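Putative dihydrodipicolinate synthase (Thermus thermophilus, PDB 2PCQ) belongs to the dihydrodipicolinate synthetase family, a TIM-barrel protein whose chain folds into a closed eight-stranded parallel barrel ringed by helices. Local coordinates at residues D133-A143 and R160-F171; V148-L158 and E170-T180. All coordinates share one frame; numbering follows the deposited sequence.

Contact 1 (133-143 with 160-171) lies on the outer layer of the barrel, partly buried, where helices 136-142 and 158-167 pack side by side; contact 2 (148-158 with 170-180) lies deeper, in the barrel wall, where strands 148-153 and 172-175 run together. The first relies on side chains, apolar in the middle and charged at the margins, the second mainly on backbone hydrogen bonds. Their segments alternate along the chain, and Glu170 and Phe171 belong to both. Asp153 joins the layers, its OD2 meeting Arg160 in a salt bridge and Tyr164 OH in a probable hydrogen bond, and one potassium ion takes carbonyl oxygens from both contacts.

Contact 1: D133-A143 and R160-F171; sequences DLPLEAVEALA and RIAFYQARLQEF. With K (potassium ion), chain B.
Arg160 reaches across to the turn before helix 136-142 and grips one carbonyl with the end of its guanidinium group: NH2 and NH1 both donate to Leu134 O, at 2.9 and 3.0 Å. The oxygen sits in the guanidinium plane, while only NH2 lies in the carbonyl plane; NH1 comes from above it. A bend at chi3 brings the group end-on to the carbonyl. Asp133 adds a long salt bridge to NH1, supplemented by a water that donates to Asp133 OD1 and accepts from NH1. The salt bridge of Glu140 with Arg167 is the closer one. The Glu140 carboxylate stands over a face of the Arg167 guanidinium, their planes 83° apart, and OE1 lies 3.0 Å from NH1. In both pairs no N-H is aimed at the oxygen, so charge alone acts.

Between these polar ends the packing is apolar. Leu136 sets CB over a face of the Phe163 ring, a CH-pi contact of 4.1 Å to the centroid; the opposite face carries Arg167 CB. Leu136 CD2 lies over the centre of the Arg160 guanidinium and meets Tyr164 CE1 at 3.6 Å. Val139, with CG1 anti to the backbone N (chi1 177°), directs that methyl to Phe171 CZ, 3.6 Å away, and to Leu168 CD1; Ala143 CB touches the same phenylalanine ring.

At the C-terminal ends a potassium ion is bound by Ala143 O (2.9 Å) and Glu170 O, two waters, and the carbonyls of His145 and Val148. The helices run roughly parallel, crossing at -32° with axes 11.4 Å apart, as neighbours in the outer layer of a TIM barrel. Leu134 packs against strand 121-125, Tyr164 and Phe171 against strand 148-153, and Phe163 meets Phe227 of the second subunit.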
loop_
_atom_site.group_PDB
_atom_site.type_symbol
_atom_site.label_atom_id
_atom_site.label_comp_id
_atom_site.label_asym_id
_atom_site.label_seq_id
_atom_site.Cartn_x
_atom_site.Cartn_y
_atom_site.Cartn_z
ATOM N N ASP A 133 5.205 7.453 -8.109
ATOM C CA ASP A 133 4.436 8.678 -8.003
ATOM C C ASP A 133 5.081 9.846 -8.749
ATOM O O ASP A 133 6.255 9.802 -9.111
ATOM C CB ASP A 133 4.259 9.023 -6.519
ATOM C CG ASP A 133 3.313 10.186 -6.294
ATOM O OD1 ASP A 133 2.280 10.255 -6.990
ATOM O OD2 ASP A 133 3.596 11.022 -5.409
ATOM N N LEU A 134 4.276 10.867 -9.015
ATOM C CA LEU A 134 4.722 12.096 -9.660
ATOM C C LEU A 134 4.058 13.143 -8.774
ATOM O O LEU A 134 2.943 13.592 -9.046
ATOM C CB LEU A 134 4.209 12.204 -11.099
ATOM C CG LEU A 134 4.622 13.484 -11.850
ATOM C CD1 LEU A 134 6.123 13.680 -11.775
ATOM C CD2 LEU A 134 4.183 13.397 -13.298
ATOM N N PRO A 135 4.728 13.509 -7.670
ATOM C CA PRO A 135 4.237 14.488 -6.700
ATOM C C PRO A 135 3.670 15.746 -7.326
ATOM O O PRO A 135 4.202 16.252 -8.310
ATOM C CB PRO A 135 5.469 14.775 -5.846
ATOM C CG PRO A 135 6.204 13.468 -5.875
ATOM C CD PRO A 135 6.097 13.077 -7.327
ATOM N N LEU A 136 2.579 16.243 -6.753
ATOM C CA LEU A 136 1.964 17.464 -7.249
ATOM C C LEU A 136 2.965 18.611 -7.094
ATOM O O LEU A 136 2.957 19.562 -7.878
ATOM C CB LEU A 136 0.666 17.757 -6.482
ATOM C CG LEU A 136 -0.459 16.740 -6.733
ATOM C CD1 LEU A 136 -1.652 17.016 -5.824
ATOM C CD2 LEU A 136 -0.866 16.796 -8.198
ATOM N N GLU A 137 3.836 18.514 -6.092
ATOM C CA GLU A 137 4.853 19.543 -5.875
ATOM C C GLU A 137 5.755 19.616 -7.103
ATOM O O GLU A 137 6.128 20.698 -7.543
ATOM C CB GLU A 137 5.723 19.224 -4.653
ATOM C CG GLU A 137 5.048 19.356 -3.292
ATOM C CD GLU A 137 3.959 18.318 -3.057
ATOM O OE1 GLU A 137 4.079 17.186 -3.579
ATOM O OE2 GLU A 137 2.989 18.633 -2.333
ATOM N N ALA A 138 6.114 18.452 -7.644
ATOM C CA ALA A 138 6.971 18.392 -8.822
ATOM C C ALA A 138 6.233 18.936 -10.040
ATOM O O ALA A 138 6.808 19.657 -10.853
ATOM C CB ALA A 138 7.418 16.957 -9.075
ATOM N N VAL A 139 4.956 18.587 -10.169
ATOM C CA VAL A 139 4.164 19.072 -11.296
ATOM C C VAL A 139 4.104 20.598 -11.271
ATOM O O VAL A 139 4.229 21.247 -12.307
ATOM C CB VAL A 139 2.717 18.514 -11.260
ATOM C CG1 VAL A 139 1.905 19.099 -12.416
ATOM C CG2 VAL A 139 2.737 16.987 -11.353
ATOM N N GLU A 140 3.918 21.171 -10.085
ATOM C CA GLU A 140 3.844 22.620 -9.956
ATOM C C GLU A 140 5.185 23.295 -10.261
ATOM O O GLU A 140 5.224 24.397 -10.805
ATOM C CB GLU A 140 3.359 23.006 -8.553
ATOM C CG GLU A 140 3.313 24.516 -8.324
ATOM C CD GLU A 140 2.409 24.914 -7.175
ATOM O OE1 GLU A 140 2.240 24.111 -6.237
ATOM O OE2 GLU A 140 1.873 26.042 -7.205
ATOM N N ALA A 141 6.281 22.625 -9.927
ATOM C CA ALA A 141 7.602 23.177 -10.193
ATOM C C ALA A 141 7.906 23.146 -11.687
ATOM O O ALA A 141 8.581 24.030 -12.206
ATOM C CB ALA A 141 8.665 22.388 -9.429
ATOM N N LEU A 142 7.400 22.126 -12.375
ATOM C CA LEU A 142 7.634 21.976 -13.808
ATOM C C LEU A 142 6.661 22.767 -14.676
ATOM O O LEU A 142 6.988 23.139 -15.803
ATOM C CB LEU A 142 7.562 20.496 -14.193
ATOM C CG LEU A 142 8.678 19.613 -13.625
ATOM C CD1 LEU A 142 8.313 18.148 -13.766
ATOM C CD2 LEU A 142 9.976 19.926 -14.355
ATOM N N ALA A 143 5.470 23.017 -14.143
ATOM C CA ALA A 143 4.432 23.738 -14.867
ATOM C C ALA A 143 4.850 25.069 -15.497
ATOM O O ALA A 143 4.375 25.411 -16.563
ATOM C CB ALA A 143 3.222 23.954 -13.956
ATOM N N ARG A 160 -6.081 15.136 -7.831
ATOM C CA ARG A 160 -4.962 15.681 -8.597
ATOM C C ARG A 160 -5.491 16.596 -9.697
ATOM O O ARG A 160 -4.963 17.685 -9.915
ATOM C CB ARG A 160 -4.125 14.548 -9.205
ATOM C CG ARG A 160 -3.372 13.704 -8.169
ATOM C CD ARG A 160 -2.643 12.528 -8.824
ATOM N NE ARG A 160 -1.657 12.965 -9.813
ATOM C CZ ARG A 160 -0.371 13.190 -9.552
ATOM N NH1 ARG A 160 0.107 13.015 -8.328
ATOM N NH2 ARG A 160 0.440 13.603 -10.519
ATOM N N ILE A 161 -6.544 16.157 -10.380
ATOM C CA ILE A 161 -7.146 16.950 -11.452
ATOM C C ILE A 161 -7.653 18.274 -10.880
ATOM O O ILE A 161 -7.453 19.337 -11.475
ATOM C CB ILE A 161 -8.339 16.208 -12.106
ATOM C CG1 ILE A 161 -7.891 14.837 -12.633
ATOM C CG2 ILE A 161 -8.929 17.056 -13.225
ATOM C CD1 ILE A 161 -6.918 14.886 -13.781
ATOM N N ALA A 162 -8.309 18.202 -9.723
ATOM C CA ALA A 162 -8.842 19.394 -9.066
ATOM C C ALA A 162 -7.706 20.349 -8.712
ATOM O O ALA A 162 -7.858 21.572 -8.795
ATOM C CB ALA A 162 -9.615 18.999 -7.803
ATOM N N PHE A 163 -6.570 19.782 -8.315
ATOM C CA PHE A 163 -5.396 20.572 -7.965
ATOM C C PHE A 163 -4.905 21.355 -9.185
ATOM O O PHE A 163 -4.692 22.560 -9.106
ATOM C CB PHE A 163 -4.270 19.662 -7.460
ATOM C CG PHE A 163 -2.970 20.381 -7.224
ATOM C CD1 PHE A 163 -2.692 20.964 -5.992
ATOM C CD2 PHE A 163 -2.028 20.487 -8.241
ATOM C CE1 PHE A 163 -1.488 21.644 -5.777
ATOM C CE2 PHE A 163 -0.826 21.164 -8.039
ATOM C CZ PHE A 163 -0.554 21.744 -6.805
ATOM N N TYR A 164 -4.725 20.672 -10.311
ATOM C CA TYR A 164 -4.252 21.347 -11.518
ATOM C C TYR A 164 -5.188 22.500 -11.862
ATOM O O TYR A 164 -4.744 23.596 -12.211
ATOM C CB TYR A 164 -4.215 20.394 -12.719
ATOM C CG TYR A 164 -3.523 19.065 -12.499
ATOM C CD1 TYR A 164 -2.337 18.974 -11.769
ATOM C CD2 TYR A 164 -4.046 17.899 -13.051
ATOM C CE1 TYR A 164 -1.691 17.748 -11.593
ATOM C CE2 TYR A 164 -3.408 16.673 -12.885
ATOM C CZ TYR A 164 -2.237 16.603 -12.155
ATOM O OH TYR A 164 -1.622 15.381 -11.986
ATOM N N GLN A 165 -6.488 22.237 -11.754
ATOM C CA GLN A 165 -7.518 23.217 -12.069
ATOM C C GLN A 165 -7.464 24.466 -11.196
ATOM O O GLN A 165 -7.583 25.586 -11.690
ATOM C CB GLN A 165 -8.905 22.575 -11.943
ATOM C CG GLN A 165 -10.062 23.538 -12.205
ATOM C CD GLN A 165 -11.413 22.891 -11.996
ATOM O OE1 GLN A 165 -11.673 22.306 -10.946
ATOM N NE2 GLN A 165 -12.287 23.000 -12.991
ATOM N N ALA A 166 -7.286 24.271 -9.896
ATOM C CA ALA A 166 -7.252 25.388 -8.965
ATOM C C ALA A 166 -5.916 26.127 -8.881
ATOM O O ALA A 166 -5.890 27.333 -8.629
ATOM C CB ALA A 166 -7.668 24.909 -7.572
ATOM N N ARG A 167 -4.813 25.421 -9.096
ATOM C CA ARG A 167 -3.508 26.060 -8.962
ATOM C C ARG A 167 -2.663 26.280 -10.209
ATOM O O ARG A 167 -1.757 27.113 -10.189
ATOM C CB ARG A 167 -2.656 25.289 -7.943
ATOM C CG ARG A 167 -3.137 25.397 -6.500
ATOM C CD ARG A 167 -2.126 24.780 -5.536
ATOM N NE ARG A 167 -1.021 25.677 -5.196
ATOM C CZ ARG A 167 0.052 25.307 -4.500
ATOM N NH1 ARG A 167 0.171 24.056 -4.077
ATOM N NH2 ARG A 167 0.998 26.192 -4.209
ATOM N N LEU A 168 -2.940 25.569 -11.294
ATOM C CA LEU A 168 -2.097 25.712 -12.473
ATOM C C LEU A 168 -2.724 26.328 -13.716
ATOM O O LEU A 168 -3.765 25.882 -14.187
ATOM C CB LEU A 168 -1.499 24.345 -12.835
ATOM C CG LEU A 168 -0.836 23.581 -11.682
ATOM C CD1 LEU A 168 -0.281 22.251 -12.189
ATOM C CD2 LEU A 168 0.280 24.426 -11.070
ATOM N N GLN A 169 -2.070 27.358 -14.241
ATOM C CA GLN A 169 -2.513 28.025 -15.458
ATOM C C GLN A 169 -1.504 27.667 -16.544
ATOM O O GLN A 169 -0.401 27.209 -16.236
ATOM C CB GLN A 169 -2.556 29.538 -15.258
ATOM C CG GLN A 169 -3.461 29.985 -14.129
ATOM C CD GLN A 169 -3.564 31.492 -14.035
ATOM O OE1 GLN A 169 -4.110 32.147 -14.927
ATOM N NE2 GLN A 169 -3.038 32.053 -12.953
ATOM N N GLU A 170 -1.867 27.875 -17.806
ATOM C CA GLU A 170 -0.967 27.528 -18.901
ATOM C C GLU A 170 -0.542 26.070 -18.719
ATOM O O GLU A 170 0.618 25.717 -18.943
ATOM C CB GLU A 170 0.282 28.419 -18.889
ATOM C CG GLU A 170 0.037 29.885 -19.207
ATOM C CD GLU A 170 1.326 30.693 -19.244
ATOM O OE1 GLU A 170 2.405 30.109 -19.000
ATOM O OE2 GLU A 170 1.260 31.910 -19.515
ATOM N N PHE A 171 -1.484 25.230 -18.295
ATOM C CA PHE A 171 -1.192 23.819 -18.070
ATOM C C PHE A 171 -2.382 22.975 -18.514
ATOM O O PHE A 171 -3.416 22.920 -17.848
ATOM C CB PHE A 171 -0.887 23.584 -16.592
ATOM C CG PHE A 171 -0.111 22.334 -16.330
ATOM C CD1 PHE A 171 -0.693 21.269 -15.653
ATOM C CD2 PHE A 171 1.211 22.223 -16.750
ATOM C CE1 PHE A 171 0.033 20.109 -15.395
ATOM C CE2 PHE A 171 1.946 21.069 -16.498
ATOM C CZ PHE A 171 1.356 20.009 -15.818
HETATM K K K B . 3.749 25.469 -19.351
HETATM O O HOH W 1 -0.469 11.266 -5.974
HETATM O O HOH W 2 -0.193 28.256 -7.553
HETATM O O HOH W 3 2.129 26.993 -15.691
HETATM O O HOH W 4 4.821 28.405 -19.189
HETATM O O HOH W 5 2.925 25.845 -22.335
#

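Contact 2: V148-L158 and E170-T180; sequences VLGIKDSSGDL and EFRVYTGHAPT. With K (potassium ion), chain B.
Gly150 CA lies over a face of the Phe171 ring, a CH-pi contact 3.7 Å from the centroid, and the same CA points a hydrogen at Arg172 O. This CA-H...O contact, 3.1 Å from Gly150 CA to Arg172 O, marks how close the strands lie here. Ile151 CG2 presses on Phe171 CE1 at 3.4 Å, and Val148 CG1 comes to the ring edge. Farther along, Gly156 CA makes a second such CH-pi contact with the His177 ring, whose other face is covered by Pro179 CD and whose NE2 is hydrogen-bonded to Ser159 of the second subunit.

Strands 148-153 and 172-175 run parallel, 12° apart, held by five backbone bonds from Arg172 N to Leu149 O through Gly176 N to Asp153 O. Tyr174 N meets Ile151 O at 2.9 Å, nearly along the C=O axis. At the C-terminal end of strand 148-153, Asp153 OD1 accepts from Ser155 OG (2.6 Å) and Ser155 N in an Asx turn, and a water links Asp153 O to Gly156 N.

This is the strand pair of a right-handed beta-alpha-beta unit, with helix 158-167 as the crossover. Its backbone bonds satisfy buried peptide groups at the barrel wall, while Val148 O and Glu170 O are left to coordinate potassium at the strands' N-terminal side.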
loop_
_atom_site.group_PDB
_atom_site.type_symbol
_atom_site.label_atom_id
_atom_site.label_comp_id
_atom_site.label_asym_id
_atom_site.label_seq_id
_atom_site.Cartn_x
_atom_site.Cartn_y
_atom_site.Cartn_z
ATOM N N VAL A 148 6.746 22.389 -21.188
ATOM C CA VAL A 148 6.010 21.376 -20.438
ATOM C C VAL A 148 4.561 21.803 -20.652
ATOM O O VAL A 148 3.999 22.538 -19.852
ATOM C CB VAL A 148 6.361 21.408 -18.936
ATOM C CG1 VAL A 148 5.463 20.447 -18.168
ATOM C CG2 VAL A 148 7.825 21.024 -18.738
ATOM N N LEU A 149 3.970 21.342 -21.748
ATOM C CA LEU A 149 2.607 21.721 -22.125
ATOM C C LEU A 149 1.494 21.390 -21.145
ATOM O O LEU A 149 0.510 22.126 -21.038
ATOM C CB LEU A 149 2.271 21.113 -23.485
ATOM C CG LEU A 149 3.319 21.357 -24.571
ATOM C CD1 LEU A 149 2.776 20.865 -25.904
ATOM C CD2 LEU A 149 3.665 22.843 -24.650
ATOM N N GLY A 150 1.637 20.279 -20.439
ATOM C CA GLY A 150 0.610 19.888 -19.498
ATOM C C GLY A 150 0.871 18.498 -18.971
ATOM O O GLY A 150 2.023 18.089 -18.828
ATOM N N ILE A 151 -0.194 17.756 -18.702
ATOM C CA ILE A 151 -0.034 16.421 -18.167
ATOM C C ILE A 151 -1.167 15.475 -18.530
ATOM O O ILE A 151 -2.321 15.887 -18.646
ATOM C CB ILE A 151 0.061 16.478 -16.626
ATOM C CG1 ILE A 151 0.348 15.091 -16.048
ATOM C CG2 ILE A 151 -1.253 17.006 -16.052
ATOM C CD1 ILE A 151 0.652 15.110 -14.552
ATOM N N LYS A 152 -0.823 14.214 -18.755
ATOM C CA LYS A 152 -1.832 13.197 -18.997
ATOM C C LYS A 152 -1.816 12.451 -17.668
ATOM O O LYS A 152 -0.791 11.884 -17.277
ATOM C CB LYS A 152 -1.449 12.228 -20.114
ATOM C CG LYS A 152 -2.480 11.104 -20.262
ATOM C CD LYS A 152 -2.082 10.031 -21.271
ATOM C CE LYS A 152 -3.074 8.868 -21.208
ATOM N NZ LYS A 152 -2.645 7.689 -22.011
ATOM N N ASP A 153 -2.943 12.475 -16.969
ATOM C CA ASP A 153 -3.056 11.816 -15.679
ATOM C C ASP A 153 -4.029 10.645 -15.800
ATOM O O ASP A 153 -5.236 10.841 -15.962
ATOM C CB ASP A 153 -3.560 12.819 -14.637
ATOM C CG ASP A 153 -3.386 12.325 -13.216
ATOM O OD1 ASP A 153 -3.705 11.149 -12.951
ATOM O OD2 ASP A 153 -2.943 13.119 -12.359
ATOM N N SER A 154 -3.500 9.428 -15.712
ATOM C CA SER A 154 -4.321 8.225 -15.825
ATOM C C SER A 154 -4.666 7.601 -14.478
ATOM O O SER A 154 -5.344 6.575 -14.429
ATOM C CB SER A 154 -3.593 7.173 -16.670
ATOM O OG SER A 154 -3.206 7.696 -17.927
ATOM N N SER A 155 -4.214 8.221 -13.390
ATOM C CA SER A 155 -4.438 7.683 -12.046
ATOM C C SER A 155 -5.883 7.482 -11.604
ATOM O O SER A 155 -6.171 6.568 -10.834
ATOM C CB SER A 155 -3.737 8.560 -11.002
ATOM O OG SER A 155 -4.401 9.802 -10.865
ATOM N N GLY A 156 -6.791 8.328 -12.076
ATOM C CA GLY A 156 -8.172 8.202 -11.654
ATOM C C GLY A 156 -8.352 8.884 -10.305
ATOM O O GLY A 156 -9.394 8.765 -9.670
ATOM N N ASP A 157 -7.319 9.590 -9.857
ATOM C CA ASP A 157 -7.384 10.310 -8.588
ATOM C C ASP A 157 -7.733 11.745 -8.955
ATOM O O ASP A 157 -6.851 12.545 -9.265
ATOM C CB ASP A 157 -6.028 10.259 -7.871
ATOM C CG ASP A 157 -6.023 11.043 -6.567
ATOM O OD1 ASP A 157 -6.987 11.796 -6.312
ATOM O OD2 ASP A 157 -5.050 10.915 -5.797
ATOM N N LEU A 158 -9.020 12.068 -8.917
ATOM C CA LEU A 158 -9.468 13.397 -9.301
ATOM C C LEU A 158 -9.066 14.527 -8.363
ATOM O O LEU A 158 -9.315 15.694 -8.664
ATOM C CB LEU A 158 -10.985 13.404 -9.548
ATOM C CG LEU A 158 -11.479 12.448 -10.651
ATOM C CD1 LEU A 158 -12.715 13.026 -11.317
ATOM C CD2 LEU A 158 -10.412 12.234 -11.700
ATOM N N GLU A 170 -1.867 27.875 -17.806
ATOM C CA GLU A 170 -0.967 27.528 -18.901
ATOM C C GLU A 170 -0.542 26.070 -18.719
ATOM O O GLU A 170 0.618 25.717 -18.943
ATOM C CB GLU A 170 0.282 28.419 -18.889
ATOM C CG GLU A 170 0.037 29.885 -19.207
ATOM C CD GLU A 170 1.326 30.693 -19.244
ATOM O OE1 GLU A 170 2.405 30.109 -19.000
ATOM O OE2 GLU A 170 1.260 31.910 -19.515
ATOM N N PHE A 171 -1.484 25.230 -18.295
ATOM C CA PHE A 171 -1.192 23.819 -18.070
ATOM C C PHE A 171 -2.382 22.975 -18.514
ATOM O O PHE A 171 -3.416 22.920 -17.848
ATOM C CB PHE A 171 -0.887 23.584 -16.592
ATOM C CG PHE A 171 -0.111 22.334 -16.330
ATOM C CD1 PHE A 171 -0.693 21.269 -15.653
ATOM C CD2 PHE A 171 1.211 22.223 -16.750
ATOM C CE1 PHE A 171 0.033 20.109 -15.395
ATOM C CE2 PHE A 171 1.946 21.069 -16.498
ATOM C CZ PHE A 171 1.356 20.009 -15.818
ATOM N N ARG A 172 -2.211 22.314 -19.650
ATOM C CA ARG A 172 -3.256 21.505 -20.253
ATOM C C ARG A 172 -3.367 20.120 -19.642
ATOM O O ARG A 172 -2.442 19.313 -19.708
ATOM C CB ARG A 172 -3.004 21.429 -21.755
ATOM C CG ARG A 172 -2.949 22.820 -22.395
ATOM C CD ARG A 172 -2.384 22.767 -23.795
ATOM N NE ARG A 172 -3.171 21.893 -24.652
ATOM C CZ ARG A 172 -2.781 21.487 -25.853
ATOM N NH1 ARG A 172 -1.608 21.881 -26.332
ATOM N NH2 ARG A 172 -3.565 20.698 -26.578
ATOM N N VAL A 173 -4.525 19.853 -19.057
ATOM C CA VAL A 173 -4.771 18.586 -18.393
ATOM C C VAL A 173 -5.588 17.598 -19.204
ATOM O O VAL A 173 -6.696 17.902 -19.645
ATOM C CB VAL A 173 -5.493 18.806 -17.048
ATOM C CG1 VAL A 173 -5.769 17.469 -16.378
ATOM C CG2 VAL A 173 -4.645 19.707 -16.145
ATOM N N TYR A 174 -5.026 16.407 -19.382
ATOM C CA TYR A 174 -5.693 15.328 -20.096
ATOM C C TYR A 174 -5.835 14.151 -19.148
ATOM O O TYR A 174 -4.882 13.778 -18.467
ATOM C CB TYR A 174 -4.881 14.917 -21.325
ATOM C CG TYR A 174 -5.280 15.687 -22.558
ATOM C CD1 TYR A 174 -6.349 15.264 -23.342
ATOM C CD2 TYR A 174 -4.658 16.891 -22.884
ATOM C CE1 TYR A 174 -6.801 16.019 -24.412
ATOM C CE2 TYR A 174 -5.105 17.661 -23.958
ATOM C CZ TYR A 174 -6.182 17.217 -24.714
ATOM O OH TYR A 174 -6.669 17.976 -25.755
ATOM N N THR A 175 -7.028 13.580 -19.070
ATOM C CA THR A 175 -7.205 12.433 -18.199
ATOM C C THR A 175 -7.112 11.177 -19.048
ATOM O O THR A 175 -7.532 11.170 -20.208
ATOM C CB THR A 175 -8.568 12.457 -17.477
ATOM O OG1 THR A 175 -8.678 11.295 -16.648
ATOM C CG2 THR A 175 -9.714 12.459 -18.481
ATOM N N GLY A 176 -6.537 10.125 -18.477
ATOM C CA GLY A 176 -6.421 8.872 -19.198
ATOM C C GLY A 176 -7.328 7.836 -18.565
ATOM O O GLY A 176 -7.251 6.652 -18.892
ATOM N N HIS A 177 -8.197 8.292 -17.662
ATOM C CA HIS A 177 -9.119 7.410 -16.941
ATOM C C HIS A 177 -10.563 7.537 -17.445
ATOM O O HIS A 177 -11.264 8.497 -17.122
ATOM C CB HIS A 177 -9.065 7.733 -15.444
ATOM C CG HIS A 177 -9.726 6.707 -14.580
ATOM N ND1 HIS A 177 -9.224 5.431 -14.422
ATOM C CD2 HIS A 177 -10.843 6.766 -13.821
ATOM C CE1 HIS A 177 -10.003 4.751 -13.601
ATOM N NE2 HIS A 177 -10.994 5.539 -13.222
ATOM N N ALA A 178 -11.009 6.549 -18.210
ATOM C CA ALA A 178 -12.349 6.563 -18.789
ATOM C C ALA A 178 -13.545 6.525 -17.832
ATOM O O ALA A 178 -14.506 7.271 -18.019
ATOM C CB ALA A 178 -12.478 5.431 -19.810
ATOM N N PRO A 179 -13.510 5.656 -16.807
ATOM C CA PRO A 179 -14.632 5.564 -15.860
ATOM C C PRO A 179 -15.058 6.849 -15.140
ATOM O O PRO A 179 -16.213 6.974 -14.738
ATOM C CB PRO A 179 -14.175 4.475 -14.884
ATOM C CG PRO A 179 -13.318 3.587 -15.752
ATOM C CD PRO A 179 -12.509 4.607 -16.532
ATOM N N THR A 180 -14.142 7.800 -14.972
ATOM C CA THR A 180 -14.471 9.057 -14.286
ATOM C C THR A 180 -14.388 10.253 -15.230
ATOM O O THR A 180 -14.289 11.400 -14.786
ATOM C CB THR A 180 -13.503 9.327 -13.115
ATOM O OG1 THR A 180 -12.154 9.311 -13.604
ATOM C CG2 THR A 180 -13.664 8.269 -12.022
HETATM K K K B . 3.749 25.469 -19.351
HETATM O O HOH W 6 -7.020 10.545 -13.834
HETATM O O HOH W 7 -6.420 5.127 -16.428
HETATM O O HOH W 4 4.821 28.405 -19.189
HETATM O O HOH W 5 2.925 25.845 -22.335
#